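Local atomic coordinates of aminotransferase class I and II (Anaerococcus prevotii, PDB entry 4EMY), a protein that binds pyridoxal 5'-phosphate and probably catalyses transamination as a homodimer. Residues 71-77 against 300-306; 178-184 against 216-222; 229-234 against 325-329. All coordinates share one frame. Numbering follows the deposited sequence.

Contact 1: residues 71-77 against 300-306. With PLP (pyridoxal-5'-phosphate), chain F.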
ATOM      1  N   HIS A  71     -17.467   5.858  -7.084  1.00 45.82           N
ATOM      2  CA  HIS A  71     -16.126   6.443  -7.118  1.00 45.06           C
ATOM      3  C   HIS A  71     -15.280   6.009  -5.953  1.00 43.75           C
ATOM      4  O   HIS A  71     -14.047   5.906  -6.079  1.00 43.08           O
ATOM      5  CB  HIS A  71     -16.201   7.957  -7.182  1.00 46.25           C
ATOM      6  CG  HIS A  71     -16.730   8.479  -8.495  1.00 47.89           C
ATOM      7  ND1 HIS A  71     -17.999   8.927  -8.643  1.00 49.32           N
ATOM      8  CD2 HIS A  71     -16.118   8.600  -9.742  1.00 48.21           C
ATOM      9  CE1 HIS A  71     -18.187   9.321  -9.918  1.00 50.38           C
ATOM     10  NE2 HIS A  71     -17.033   9.118 -10.591  1.00 49.85           N
ATOM     11  N   ILE A  72     -15.933   5.746  -4.817  1.00 43.21           N
ATOM     12  CA  ILE A  72     -15.271   5.202  -3.628  1.00 41.77           C
ATOM     13  C   ILE A  72     -15.003   3.692  -3.771  1.00 40.98           C
ATOM     14  O   ILE A  72     -13.896   3.219  -3.494  1.00 39.93           O
ATOM     15  CB  ILE A  72     -16.078   5.480  -2.343  1.00 41.99           C
ATOM     16  CG1 ILE A  72     -16.496   6.957  -2.272  1.00 42.84           C
ATOM     17  CG2 ILE A  72     -15.269   5.102  -1.113  1.00 41.12           C
ATOM     18  CD1 ILE A  72     -17.489   7.297  -1.177  1.00 43.21           C
ATOM     19  N   ALA A  73     -16.015   2.956  -4.228  1.00 41.28           N
ATOM     20  CA  ALA A  73     -15.978   1.490  -4.281  1.00 40.56           C
ATOM     21  C   ALA A  73     -15.050   0.874  -5.334  1.00 39.75           C
ATOM     22  O   ALA A  73     -14.391  -0.125  -5.059  1.00 39.08           O
ATOM     23  CB  ALA A  73     -17.387   0.942  -4.444  1.00 41.36           C
ATOM     24  N   SER A  74     -15.014   1.455  -6.532  1.00 39.89           N
ATOM     25  CA  SER A  74     -14.311   0.863  -7.687  1.00 39.36           C
ATOM     26  C   SER A  74     -12.783   0.945  -7.614  1.00 38.19           C
ATOM     27  O   SER A  74     -12.231   1.846  -6.984  1.00 37.89           O
ATOM     28  CB  SER A  74     -14.790   1.521  -8.980  1.00 40.20           C
ATOM     29  OG  SER A  74     -14.595   2.926  -8.932  1.00 40.46           O
ATOM     30  N   TYR A  75     -12.106   0.005  -8.269  1.00 37.54           N
ATOM     31  CA  TYR A  75     -10.645   0.004  -8.305  1.00 36.68           C
ATOM     32  C   TYR A  75     -10.111   1.253  -9.008  1.00 36.69           C
ATOM     33  O   TYR A  75     -10.730   1.768  -9.943  1.00 37.45           O
ATOM     34  CB  TYR A  75     -10.101  -1.249  -9.005  1.00 36.64           C
ATOM     35  CG  TYR A  75     -10.067  -2.517  -8.165  1.00 36.41           C
ATOM     36  CD1 TYR A  75      -9.357  -2.571  -6.958  1.00 35.99           C
ATOM     37  CD2 TYR A  75     -10.713  -3.675  -8.597  1.00 36.68           C
ATOM     38  CE1 TYR A  75      -9.317  -3.732  -6.202  1.00 35.77           C
ATOM     39  CE2 TYR A  75     -10.681  -4.835  -7.847  1.00 36.49           C
ATOM     40  CZ  TYR A  75      -9.986  -4.858  -6.655  1.00 36.06           C
ATOM     41  OH  TYR A  75      -9.958  -6.014  -5.913  1.00 36.22           O
ATOM     42  N   ALA A  76      -8.974   1.753  -8.543  1.00 35.79           N
ATOM     43  CA  ALA A  76      -8.295   2.816  -9.256  1.00 35.81           C
ATOM     44  C   ALA A  76      -7.329   2.181 -10.269  1.00 35.50           C
ATOM     45  O   ALA A  76      -6.842   1.072 -10.042  1.00 34.85           O
ATOM     46  CB  ALA A  76      -7.559   3.716  -8.280  1.00 35.40           C
ATOM     47  N   PRO A  77      -7.076   2.856 -11.405  1.00 35.97           N
ATOM     48  CA  PRO A  77      -6.047   2.334 -12.304  1.00 35.84           C
ATOM     49  C   PRO A  77      -4.724   2.189 -11.565  1.00 35.06           C
ATOM     50  O   PRO A  77      -4.487   2.927 -10.599  1.00 34.85           O
ATOM     51  CB  PRO A  77      -5.938   3.402 -13.399  1.00 36.72           C
ATOM     52  CG  PRO A  77      -6.953   4.452 -13.084  1.00 37.27           C
ATOM     53  CD  PRO A  77      -7.871   3.923 -12.032  1.00 36.89           C
ATOM     54  N   ASN A 300      -3.321  -1.012  -6.167  1.00 35.99           N
ATOM     55  CA  ASN A 300      -3.834   0.295  -6.589  1.00 35.16           C
ATOM     56  C   ASN A 300      -4.153   1.184  -5.398  1.00 34.75           C
ATOM     57  O   ASN A 300      -4.251   0.705  -4.269  1.00 35.38           O
ATOM     58  CB  ASN A 300      -5.052   0.166  -7.515  1.00 35.56           C
ATOM     59  CG  ASN A 300      -5.906  -1.041  -7.198  1.00 36.73           C
ATOM     60  OD1 ASN A 300      -6.000  -1.470  -6.053  1.00 37.47           O
ATOM     61  ND2 ASN A 300      -6.530  -1.598  -8.216  1.00 37.31           N
ATOM     62  N   GLY A 301      -4.304   2.482  -5.657  1.00 34.05           N
ATOM     63  CA  GLY A 301      -4.462   3.473  -4.597  1.00 33.62           C
ATOM     64  C   GLY A 301      -5.855   3.534  -4.027  1.00 34.16           C
ATOM     65  O   GLY A 301      -6.778   2.910  -4.548  1.00 34.86           O
ATOM     66  N   THR A 302      -5.998   4.279  -2.938  1.00 34.11           N
ATOM     67  CA  THR A 302      -7.303   4.517  -2.331  1.00 34.90           C
ATOM     68  C   THR A 302      -8.080   5.385  -3.300  1.00 35.02           C
ATOM     69  O   THR A 302      -7.797   6.576  -3.436  1.00 34.72           O
ATOM     70  CB  THR A 302      -7.179   5.244  -0.977  1.00 35.00           C
ATOM     71  OG1 THR A 302      -6.113   4.661  -0.212  1.00 34.77           O
ATOM     72  CG2 THR A 302      -8.477   5.158  -0.187  1.00 36.22           C
ATOM     73  N   HIS A 303      -9.045   4.784  -3.984  1.00 35.61           N
ATOM     74  CA  HIS A 303      -9.739   5.480  -5.058  1.00 35.95           C
ATOM     75  C   HIS A 303     -10.434   6.750  -4.604  1.00 36.68           C
ATOM     76  O   HIS A 303     -10.292   7.784  -5.254  1.00 36.68           O
ATOM     77  CB  HIS A 303     -10.657   4.535  -5.830  1.00 36.71           C
ATOM     78  CG  HIS A 303     -10.928   4.971  -7.254  1.00 36.80           C
ATOM     79  ND1 HIS A 303     -11.931   4.460  -7.988  1.00 37.85           N
ATOM     80  CD2 HIS A 303     -10.298   5.921  -8.061  1.00 36.19           C
ATOM     81  CE1 HIS A 303     -11.940   5.042  -9.201  1.00 37.87           C
ATOM     82  NE2 HIS A 303     -10.937   5.931  -9.246  1.00 36.85           N
ATOM     83  N   ALA A 304     -11.145   6.715  -3.477  1.00 37.49           N
ATOM     84  CA  ALA A 304     -11.836   7.922  -2.997  1.00 38.43           C
ATOM     85  C   ALA A 304     -10.917   9.141  -2.891  1.00 37.58           C
ATOM     86  O   ALA A 304     -11.298  10.245  -3.298  1.00 38.26           O
ATOM     87  CB  ALA A 304     -12.551   7.668  -1.673  1.00 39.58           C
ATOM     88  N   ALA A 305      -9.710   8.931  -2.365  1.00 36.25           N
ATOM     89  CA  ALA A 305      -8.744  10.012  -2.159  1.00 35.52           C
ATOM     90  C   ALA A 305      -8.293  10.662  -3.473  1.00 35.19           C
ATOM     91  O   ALA A 305      -8.087  11.882  -3.544  1.00 35.50           O
ATOM     92  CB  ALA A 305      -7.547   9.503  -1.379  1.00 34.45           C
ATOM     93  N   GLN A 306      -8.146   9.847  -4.513  1.00 34.72           N
ATOM     94  CA  GLN A 306      -7.753  10.347  -5.820  1.00 34.50           C
ATOM     95  C   GLN A 306      -8.848  11.218  -6.401  1.00 35.83           C
ATOM     96  O   GLN A 306      -8.583  12.286  -6.939  1.00 36.17           O
ATOM     97  CB  GLN A 306      -7.437   9.195  -6.768  1.00 33.95           C
ATOM     98  CG  GLN A 306      -6.243   8.363  -6.344  1.00 32.83           C
ATOM     99  CD  GLN A 306      -5.879   7.292  -7.353  1.00 32.63           C
ATOM    100  OE1 GLN A 306      -6.443   7.219  -8.449  1.00 33.03           O
ATOM    101  NE2 GLN A 306      -4.914   6.452  -6.988  1.00 32.19           N
TER
HETATM  102  N1  PLP F 501      -6.457 -12.478  -5.078  1.00 37.31           N
HETATM  103  C2  PLP F 501      -7.135 -12.935  -6.199  1.00 37.53           C
HETATM  104  C2A PLP F 501      -7.110 -14.393  -6.546  1.00 35.45           C
HETATM  105  C3  PLP F 501      -7.844 -12.042  -6.998  1.00 38.58           C
HETATM  106  O3  PLP F 501      -8.526 -12.456  -8.112  1.00 37.31           O
HETATM  107  C4  PLP F 501      -7.857 -10.695  -6.672  1.00 39.92           C
HETATM  108  C4A PLP F 501      -8.129  -9.722  -7.783  1.00 43.19           C
HETATM  109  O4A PLP F 501      -9.286  -9.360  -8.000  1.00 50.73           O
HETATM  110  C5  PLP F 501      -7.181 -10.246  -5.540  1.00 38.62           C
HETATM  111  C6  PLP F 501      -6.474 -11.141  -4.741  1.00 36.92           C
HETATM  112  C5A PLP F 501      -7.212  -8.764  -5.228  1.00 37.28           C
HETATM  113  O4P PLP F 501      -7.135  -8.505  -3.854  1.00 34.36           O
HETATM  114  P   PLP F 501      -7.124  -6.984  -3.386  1.00 31.78           P
HETATM  115  O1P PLP F 501      -7.984  -6.153  -4.301  1.00 31.83           O
HETATM  116  O2P PLP F 501      -5.730  -6.429  -3.363  1.00 30.86           O
HETATM  117  O3P PLP F 501      -7.699  -7.004  -1.999  1.00 32.78           O
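The imidazole of His303 lies against Ala76, whose CB is 3.5 Å from His303 CD2 and whose CA sits over one face of the ring. From the ring edge, His303 ND1 donates to Ser74 O at 2.8 Å and to Ser74 OG at 3.2 Å, so the turn that follows helix 69-73 is held by the first residue of helix 303-311; Ser74 OG also bonds to Ser70 O, and His303 NE2 to Glu81. Ile72 CG2 packs on Ala304 CB at 3.8 Å. This junction lies at the dimer interface of the PLP-dependent aminotransferase fold, where each active site is completed by the partner subunit. The CA-CB bond of Tyr75 points away from 300-306, yet Tyr75 CD1 lies 3.2 Å from Asn300 ND2; Tyr75 OH donates to O1P of PLP at 2.6 Å, a cofactor bound by Lys261, Ser258, Arg269 and other residues of the second subunit. Asn300 ND2 also forms a weak hydrogen bond with Ala76 O at 3.2 Å.

Contact 2: residues 178-184 against 216-222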
ATOM      1  N   ASP A 178      28.868   2.683  -8.840  1.00 54.07           N
ATOM      2  CA  ASP A 178      28.455   3.351 -10.069  1.00 53.70           C
ATOM      3  C   ASP A 178      27.038   3.911  -9.962  1.00 51.55           C
ATOM      4  O   ASP A 178      26.616   4.714 -10.794  1.00 51.34           O
ATOM      5  CB  ASP A 178      28.552   2.399 -11.264  1.00 55.16           C
ATOM      6  CG  ASP A 178      29.983   2.212 -11.761  1.00 57.80           C
ATOM      7  OD1 ASP A 178      30.897   2.896 -11.248  1.00 58.60           O
ATOM      8  OD2 ASP A 178      30.196   1.380 -12.673  1.00 59.19           O
ATOM      9  N   ARG A 179      26.300   3.491  -8.941  1.00 50.06           N
ATOM     10  CA  ARG A 179      24.927   3.943  -8.766  1.00 48.06           C
ATOM     11  C   ARG A 179      24.744   4.453  -7.351  1.00 46.92           C
ATOM     12  O   ARG A 179      25.122   3.775  -6.397  1.00 47.22           O
ATOM     13  CB  ARG A 179      23.957   2.801  -9.066  1.00 47.79           C
ATOM     14  CG  ARG A 179      22.486   3.145  -8.914  1.00 46.31           C
ATOM     15  CD  ARG A 179      21.619   2.039  -9.492  1.00 46.52           C
ATOM     16  NE  ARG A 179      21.368   2.228 -10.918  1.00 47.28           N
ATOM     17  CZ  ARG A 179      21.282   1.239 -11.805  1.00 48.49           C
ATOM     18  NH1 ARG A 179      21.440  -0.025 -11.426  1.00 49.31           N
ATOM     19  NH2 ARG A 179      21.053   1.513 -13.084  1.00 49.19           N
ATOM     20  N   ILE A 180      24.197   5.658  -7.217  1.00 45.79           N
ATOM     21  CA  ILE A 180      23.947   6.240  -5.894  1.00 44.88           C
ATOM     22  C   ILE A 180      22.593   6.948  -5.812  1.00 43.38           C
ATOM     23  O   ILE A 180      21.900   7.100  -6.817  1.00 43.33           O
ATOM     24  CB  ILE A 180      25.063   7.220  -5.444  1.00 45.73           C
ATOM     25  CG1 ILE A 180      24.985   8.533  -6.223  1.00 45.78           C
ATOM     26  CG2 ILE A 180      26.446   6.579  -5.524  1.00 47.31           C
ATOM     27  CD1 ILE A 180      25.366   9.736  -5.391  1.00 46.00           C
ATOM     28  N   ALA A 181      22.220   7.371  -4.609  1.00 42.46           N
ATOM     29  CA  ALA A 181      21.005   8.157  -4.425  1.00 41.23           C
ATOM     30  C   ALA A 181      21.132   9.153  -3.282  1.00 40.96           C
ATOM     31  O   ALA A 181      21.659   8.831  -2.218  1.00 41.26           O
ATOM     32  CB  ALA A 181      19.804   7.250  -4.207  1.00 40.42           C
ATOM     33  N   SER A 182      20.657  10.369  -3.510  1.00 40.56           N
ATOM     34  CA  SER A 182      20.616  11.364  -2.458  1.00 40.55           C
ATOM     35  C   SER A 182      19.188  11.559  -2.021  1.00 39.49           C
ATOM     36  O   SER A 182      18.296  11.716  -2.856  1.00 39.06           O
ATOM     37  CB  SER A 182      21.180  12.701  -2.934  1.00 41.52           C
ATOM     38  OG  SER A 182      20.803  13.733  -2.035  1.00 41.60           O
ATOM     39  N   LEU A 183      18.971  11.542  -0.713  1.00 39.25           N
ATOM     40  CA  LEU A 183      17.657  11.856  -0.177  1.00 38.50           C
ATOM     41  C   LEU A 183      17.718  13.154   0.603  1.00 38.90           C
ATOM     42  O   LEU A 183      18.568  13.313   1.480  1.00 39.63           O
ATOM     43  CB  LEU A 183      17.113  10.718   0.689  1.00 38.03           C
ATOM     44  CG  LEU A 183      15.643  10.915   1.081  1.00 37.48           C
ATOM     45  CD1 LEU A 183      14.813   9.661   0.849  1.00 36.93           C
ATOM     46  CD2 LEU A 183      15.534  11.391   2.522  1.00 37.74           C
ATOM     47  N   ILE A 184      16.831  14.082   0.245  1.00 38.66           N
ATOM     48  CA  ILE A 184      16.680  15.348   0.950  1.00 39.18           C
ATOM     49  C   ILE A 184      15.207  15.561   1.293  1.00 38.75           C
ATOM     50  O   ILE A 184      14.355  15.651   0.408  1.00 38.39           O
ATOM     51  CB  ILE A 184      17.183  16.560   0.124  1.00 40.13           C
ATOM     52  CG1 ILE A 184      18.456  16.235  -0.679  1.00 40.63           C
ATOM     53  CG2 ILE A 184      17.344  17.788   1.010  1.00 41.06           C
ATOM     54  CD1 ILE A 184      19.730  16.106   0.133  1.00 41.49           C
ATOM     55  N   ASP A 216      29.464   6.977 -16.519  1.00 54.70           N
ATOM     56  CA  ASP A 216      29.429   5.630 -15.952  1.00 55.84           C
ATOM     57  C   ASP A 216      28.613   5.613 -14.663  1.00 54.27           C
ATOM     58  O   ASP A 216      28.202   4.554 -14.184  1.00 55.33           O
ATOM     59  CB  ASP A 216      30.848   5.135 -15.670  1.00 57.45           C
ATOM     60  CG  ASP A 216      31.508   4.530 -16.890  1.00 60.02           C
ATOM     61  OD1 ASP A 216      30.786   4.155 -17.842  1.00 61.06           O
ATOM     62  OD2 ASP A 216      32.755   4.415 -16.897  1.00 61.36           O
ATOM     63  N   LYS A 217      28.385   6.798 -14.107  1.00 52.13           N
ATOM     64  CA  LYS A 217      27.702   6.940 -12.832  1.00 50.67           C
ATOM     65  C   LYS A 217      26.241   7.324 -13.033  1.00 49.38           C
ATOM     66  O   LYS A 217      25.923   8.127 -13.909  1.00 49.14           O
ATOM     67  CB  LYS A 217      28.419   7.981 -11.968  1.00 49.64           C
ATOM     68  CG  LYS A 217      29.907   7.719 -11.785  1.00 51.26           C
ATOM     69  CD  LYS A 217      30.172   6.591 -10.798  1.00 52.81           C
ATOM     70  CE  LYS A 217      31.638   6.181 -10.808  1.00 55.23           C
ATOM     71  NZ  LYS A 217      31.943   5.065  -9.867  1.00 57.54           N
ATOM     72  N   LYS A 218      25.359   6.734 -12.234  1.00 49.10           N
ATOM     73  CA  LYS A 218      23.938   7.076 -12.267  1.00 48.12           C
ATOM     74  C   LYS A 218      23.505   7.582 -10.902  1.00 46.27           C
ATOM     75  O   LYS A 218      23.751   6.929  -9.887  1.00 46.90           O
ATOM     76  CB  LYS A 218      23.087   5.883 -12.708  1.00 50.16           C
ATOM     77  CG  LYS A 218      23.126   5.636 -14.207  1.00 52.41           C
ATOM     78  CD  LYS A 218      22.517   4.294 -14.580  1.00 55.39           C
ATOM     79  CE  LYS A 218      23.115   3.753 -15.876  1.00 58.32           C
ATOM     80  NZ  LYS A 218      22.750   4.556 -17.081  1.00 59.03           N
ATOM     81  N   ILE A 219      22.882   8.755 -10.875  1.00 44.45           N
ATOM     82  CA  ILE A 219      22.512   9.392  -9.614  1.00 42.78           C
ATOM     83  C   ILE A 219      21.016   9.667  -9.570  1.00 41.92           C
ATOM     84  O   ILE A 219      20.445  10.152 -10.548  1.00 42.20           O
ATOM     85  CB  ILE A 219      23.285  10.710  -9.406  1.00 42.05           C
ATOM     86  CG1 ILE A 219      24.794  10.478  -9.553  1.00 43.18           C
ATOM     87  CG2 ILE A 219      22.963  11.325  -8.048  1.00 41.01           C
ATOM     88  CD1 ILE A 219      25.562  11.702  -9.988  1.00 43.38           C
ATOM     89  N   THR A 220      20.387   9.347  -8.442  1.00 41.34           N
ATOM     90  CA  THR A 220      18.985   9.704  -8.221  1.00 40.53           C
ATOM     91  C   THR A 220      18.812  10.613  -7.000  1.00 39.10           C
ATOM     92  O   THR A 220      19.214  10.261  -5.892  1.00 39.19           O
ATOM     93  CB  THR A 220      18.083   8.458  -8.110  1.00 41.76           C
ATOM     94  OG1 THR A 220      18.205   7.683  -9.307  1.00 43.69           O
ATOM     95  CG2 THR A 220      16.625   8.851  -7.935  1.00 41.19           C
ATOM     96  N   LEU A 221      18.225  11.786  -7.235  1.00 38.24           N
ATOM     97  CA  LEU A 221      17.819  12.693  -6.172  1.00 37.25           C
ATOM     98  C   LEU A 221      16.363  12.436  -5.800  1.00 36.99           C
ATOM     99  O   LEU A 221      15.469  12.583  -6.635  1.00 37.27           O
ATOM    100  CB  LEU A 221      17.999  14.150  -6.606  1.00 37.20           C
ATOM    101  CG  LEU A 221      17.657  15.270  -5.612  1.00 36.76           C
ATOM    102  CD1 LEU A 221      18.492  15.189  -4.339  1.00 36.78           C
ATOM    103  CD2 LEU A 221      17.822  16.635  -6.263  1.00 37.45           C
ATOM    104  N   ILE A 222      16.150  12.039  -4.545  1.00 36.84           N
ATOM    105  CA  ILE A 222      14.820  11.869  -3.955  1.00 36.66           C
ATOM    106  C   ILE A 222      14.501  13.070  -3.062  1.00 35.89           C
ATOM    107  O   ILE A 222      15.263  13.392  -2.149  1.00 35.85           O
ATOM    108  CB  ILE A 222      14.755  10.615  -3.055  1.00 37.59           C
ATOM    109  CG1 ILE A 222      15.554   9.435  -3.647  1.00 38.87           C
ATOM    110  CG2 ILE A 222      13.311  10.308  -2.643  1.00 37.84           C
ATOM    111  CD1 ILE A 222      14.772   8.515  -4.550  1.00 40.15           C
TER
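Ile180 and Ile219 meet at the apolar centre, CG1 of Ile180 lying 3.9 Å from CG1 of Ile219, and further along the strands Ile184 CG1 approaches Leu221 CD1 to 3.8 Å. Helices 163-176 and 198-211 cover these side chains: Ile180 and Ile219 both touch Ile174, while Ile184 and Leu221 both touch Trp201. Ser182 is on the same face, its OG bonded to Tyr166 OH. The other face carries Leu183 and Ile222, in contact at 3.9 Å between Leu183 CD1 and Ile222 CG2, with Ala181 and Thr220 beside them.

The backbones run parallel, their axes 4.7 Å apart at 16°. Even-numbered residues of both strands supply the hydrogen bonds: Lys218 N to Asp178 O at 2.8 Å, Ile180 N to Lys218 O at 3.0 Å, then the alternation continues to Ile184 N and Ile222 O at 2.9 Å.

Toward the start of the strands the chemistry becomes polar. Asp178 OD1 forms a salt bridge with Lys217 NZ at 2.8 Å, and the Lys218 side chain leads away to bond Met4 O of the second subunit. Arg179, on the same face as Lys218, packs on Met6 of that subunit.

Strand 179-184, helix 198-211 and strand 218-224 form a beta-alpha-beta crossover within the mixed seven-stranded sheet of the large domain of fold-type I PLP enzymes; the Leu183 side chain comes within about 7 Å of PLP, between nearest atoms.

Contact 3: residues 229-234 against 325-329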
ATOM      1  N   GLU A 229       3.345  22.348   1.800  1.00 40.86           N
ATOM      2  CA  GLU A 229       2.361  23.405   2.010  1.00 42.73           C
ATOM      3  C   GLU A 229       2.494  24.110   3.366  1.00 43.03           C
ATOM      4  O   GLU A 229       1.830  25.125   3.612  1.00 45.11           O
ATOM      5  CB  GLU A 229       0.947  22.858   1.827  1.00 43.20           C
ATOM      6  CG  GLU A 229       0.700  22.245   0.458  1.00 43.83           C
ATOM      7  CD  GLU A 229       0.330  23.267  -0.606  1.00 46.68           C
ATOM      8  OE1 GLU A 229      -0.730  23.087  -1.245  1.00 48.59           O
ATOM      9  OE2 GLU A 229       1.086  24.244  -0.806  1.00 47.59           O
ATOM     10  N   PHE A 230       3.357  23.583   4.232  1.00 41.41           N
ATOM     11  CA  PHE A 230       3.520  24.120   5.576  1.00 41.93           C
ATOM     12  C   PHE A 230       4.922  24.670   5.757  1.00 42.43           C
ATOM     13  O   PHE A 230       5.494  24.598   6.845  1.00 42.71           O
ATOM     14  CB  PHE A 230       3.208  23.047   6.623  1.00 40.79           C
ATOM     15  CG  PHE A 230       1.814  22.499   6.524  1.00 40.61           C
ATOM     16  CD1 PHE A 230       0.747  23.166   7.106  1.00 42.02           C
ATOM     17  CD2 PHE A 230       1.564  21.314   5.838  1.00 39.49           C
ATOM     18  CE1 PHE A 230      -0.539  22.662   7.010  1.00 42.21           C
ATOM     19  CE2 PHE A 230       0.278  20.803   5.737  1.00 39.85           C
ATOM     20  CZ  PHE A 230      -0.773  21.478   6.325  1.00 41.22           C
ATOM     21  N   ALA A 231       5.468  25.229   4.680  1.00 42.99           N
ATOM     22  CA  ALA A 231       6.828  25.758   4.696  1.00 43.80           C
ATOM     23  C   ALA A 231       6.953  27.082   3.944  1.00 46.35           C
ATOM     24  O   ALA A 231       7.999  27.378   3.352  1.00 47.07           O
ATOM     25  CB  ALA A 231       7.803  24.724   4.144  1.00 41.96           C
ATOM     26  N   GLY A 232       5.885  27.876   3.989  1.00 48.01           N
ATOM     27  CA  GLY A 232       5.836  29.170   3.316  1.00 51.24           C
ATOM     28  C   GLY A 232       4.431  29.498   2.860  1.00 52.43           C
ATOM     29  O   GLY A 232       3.500  28.742   3.129  1.00 50.67           O
ATOM     30  N   ASP A 233       4.286  30.612   2.145  1.00 55.95           N
ATOM     31  CA  ASP A 233       2.976  31.131   1.738  1.00 58.23           C
ATOM     32  C   ASP A 233       2.364  30.412   0.528  1.00 57.35           C
ATOM     33  O   ASP A 233       1.415  30.901  -0.084  1.00 60.21           O
ATOM     34  CB  ASP A 233       3.055  32.645   1.491  1.00 63.40           C
ATOM     35  CG  ASP A 233       3.837  33.009   0.225  1.00 65.49           C
ATOM     36  OD1 ASP A 233       3.470  34.016  -0.424  1.00 70.15           O
ATOM     37  OD2 ASP A 233       4.810  32.304  -0.123  1.00 62.87           O
ATOM     38  N   GLY A 234       2.902  29.244   0.203  1.00 53.86           N
ATOM     39  CA  GLY A 234       2.447  28.481  -0.953  1.00 53.31           C
ATOM     40  C   GLY A 234       3.370  28.646  -2.145  1.00 54.42           C
ATOM     41  O   GLY A 234       3.716  27.672  -2.822  1.00 52.47           O
ATOM     42  N   LEU A 325      -6.806  26.151   3.676  1.00 50.50           N
ATOM     43  CA  LEU A 325      -5.394  25.774   3.799  1.00 48.50           C
ATOM     44  C   LEU A 325      -4.566  26.939   4.315  1.00 49.50           C
ATOM     45  O   LEU A 325      -3.634  26.732   5.088  1.00 48.48           O
ATOM     46  CB  LEU A 325      -4.820  25.251   2.476  1.00 47.04           C
ATOM     47  CG  LEU A 325      -3.324  24.909   2.417  1.00 45.33           C
ATOM     48  CD1 LEU A 325      -2.933  23.828   3.415  1.00 43.74           C
ATOM     49  CD2 LEU A 325      -2.907  24.496   1.014  1.00 44.46           C
ATOM     50  N   VAL A 326      -4.916  28.156   3.889  1.00 51.72           N
ATOM     51  CA  VAL A 326      -4.269  29.377   4.379  1.00 53.15           C
ATOM     52  C   VAL A 326      -4.371  29.437   5.903  1.00 53.58           C
ATOM     53  O   VAL A 326      -3.356  29.583   6.582  1.00 53.06           O
ATOM     54  CB  VAL A 326      -4.859  30.657   3.740  1.00 55.85           C
ATOM     55  CG1 VAL A 326      -4.325  31.903   4.428  1.00 57.55           C
ATOM     56  CG2 VAL A 326      -4.537  30.715   2.255  1.00 55.72           C
ATOM     57  N   ASP A 327      -5.587  29.289   6.428  1.00 54.73           N
ATOM     58  CA  ASP A 327      -5.824  29.288   7.872  1.00 55.39           C
ATOM     59  C   ASP A 327      -5.001  28.227   8.579  1.00 53.08           C
ATOM     60  O   ASP A 327      -4.315  28.524   9.555  1.00 53.24           O
ATOM     61  CB  ASP A 327      -7.303  29.062   8.182  1.00 56.91           C
ATOM     62  CG  ASP A 327      -8.204  30.017   7.445  1.00 59.61           C
ATOM     63  OD1 ASP A 327      -7.686  30.935   6.769  1.00 60.50           O
ATOM     64  OD2 ASP A 327      -9.437  29.846   7.536  1.00 61.14           O
ATOM     65  N   LEU A 328      -5.079  26.995   8.079  1.00 51.25           N
ATOM     66  CA  LEU A 328      -4.350  25.863   8.647  1.00 49.28           C
ATOM     67  C   LEU A 328      -2.841  26.144   8.688  1.00 48.45           C
ATOM     68  O   LEU A 328      -2.176  25.939   9.709  1.00 47.94           O
ATOM     69  CB  LEU A 328      -4.644  24.602   7.834  1.00 47.66           C
ATOM     70  CG  LEU A 328      -4.180  23.253   8.384  1.00 45.89           C
ATOM     71  CD1 LEU A 328      -4.933  22.877   9.654  1.00 46.70           C
ATOM     72  CD2 LEU A 328      -4.358  22.182   7.322  1.00 44.52           C
ATOM     73  N   ARG A 329      -2.329  26.634   7.565  1.00 48.55           N
ATOM     74  CA  ARG A 329      -0.941  27.042   7.407  1.00 48.22           C
ATOM     75  C   ARG A 329      -0.594  28.205   8.340  1.00 50.12           C
ATOM     76  O   ARG A 329       0.493  28.234   8.924  1.00 49.74           O
ATOM     77  CB  ARG A 329      -0.731  27.418   5.943  1.00 48.26           C
ATOM     78  CG  ARG A 329       0.531  28.170   5.593  1.00 48.66           C
ATOM     79  CD  ARG A 329       0.436  28.629   4.147  1.00 49.32           C
ATOM     80  NE  ARG A 329       0.517  27.509   3.206  1.00 47.61           N
ATOM     81  CZ  ARG A 329      -0.070  27.486   2.011  1.00 48.02           C
ATOM     82  NH1 ARG A 329      -0.810  28.516   1.602  1.00 50.06           N
ATOM     83  NH2 ARG A 329       0.071  26.421   1.229  1.00 46.40           N
TER
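Arg329, on the long helix 315-345, holds the loop that follows strand 218-224 in this aminotransferase fold, the loop lying just beyond the cofactor-binding Tyr227. The guanidinium group of Arg329 finds its main acceptor in the backbone: NE donates to Glu229 O at 2.8 Å with a nearly straight geometry, and NH2 reaches the same oxygen at 3.2 Å in a weak bond, so one carbonyl receives both donors. NH2 of Arg329 also forms a salt bridge with Glu229 OE2 at 3.1 Å. That carboxylate oxygen has a second, stronger partner in Arg238, whose NH1 additionally bonds Gly234 O, and so Glu229 lies between two arginines. Gly232 O comes close to Arg329 NE but at a poor angle; its weak hydrogen bond is with Gln237. Asp233 OD2 is satisfied locally by Gln236 N.

Next to this polar group Phe230 packs on the helix. Its CZ is 3.8 Å from Leu328 CD2, which meets the ring at its edge, and 4.3 Å from Leu325 CD1, while Phe357 stacks edge-to-face with the same ring. Gly232 and Gly234 both adopt backbone angles that call for glycine, and Gly234 CA lies over one face of the Arg329 guanidinium, 3.8 Å from Arg329 NH2.

The three contacts are well separated, with centres 27 to 32 Å apart, and none touches another. Contacts 1 and 2 are largely buried and both reach the second subunit, whereas contact 3 is partly buried and meets no other chain. Contact 2 joins neighbouring strands of the central sheet through regular backbone hydrogen bonds. Contact 1 joins the end of helix 69-73 and the turn after it to the start of helix 303-311, and contact 3 an irregular loop to the next helix, 315-345; a histidine in one and an arginine in the other is the main donor to a backbone carbonyl, backed by apolar packing. Charge pairing distinguishes contacts 2 and 3 from contact 1, which alone supplies a residue bonded directly to PLP.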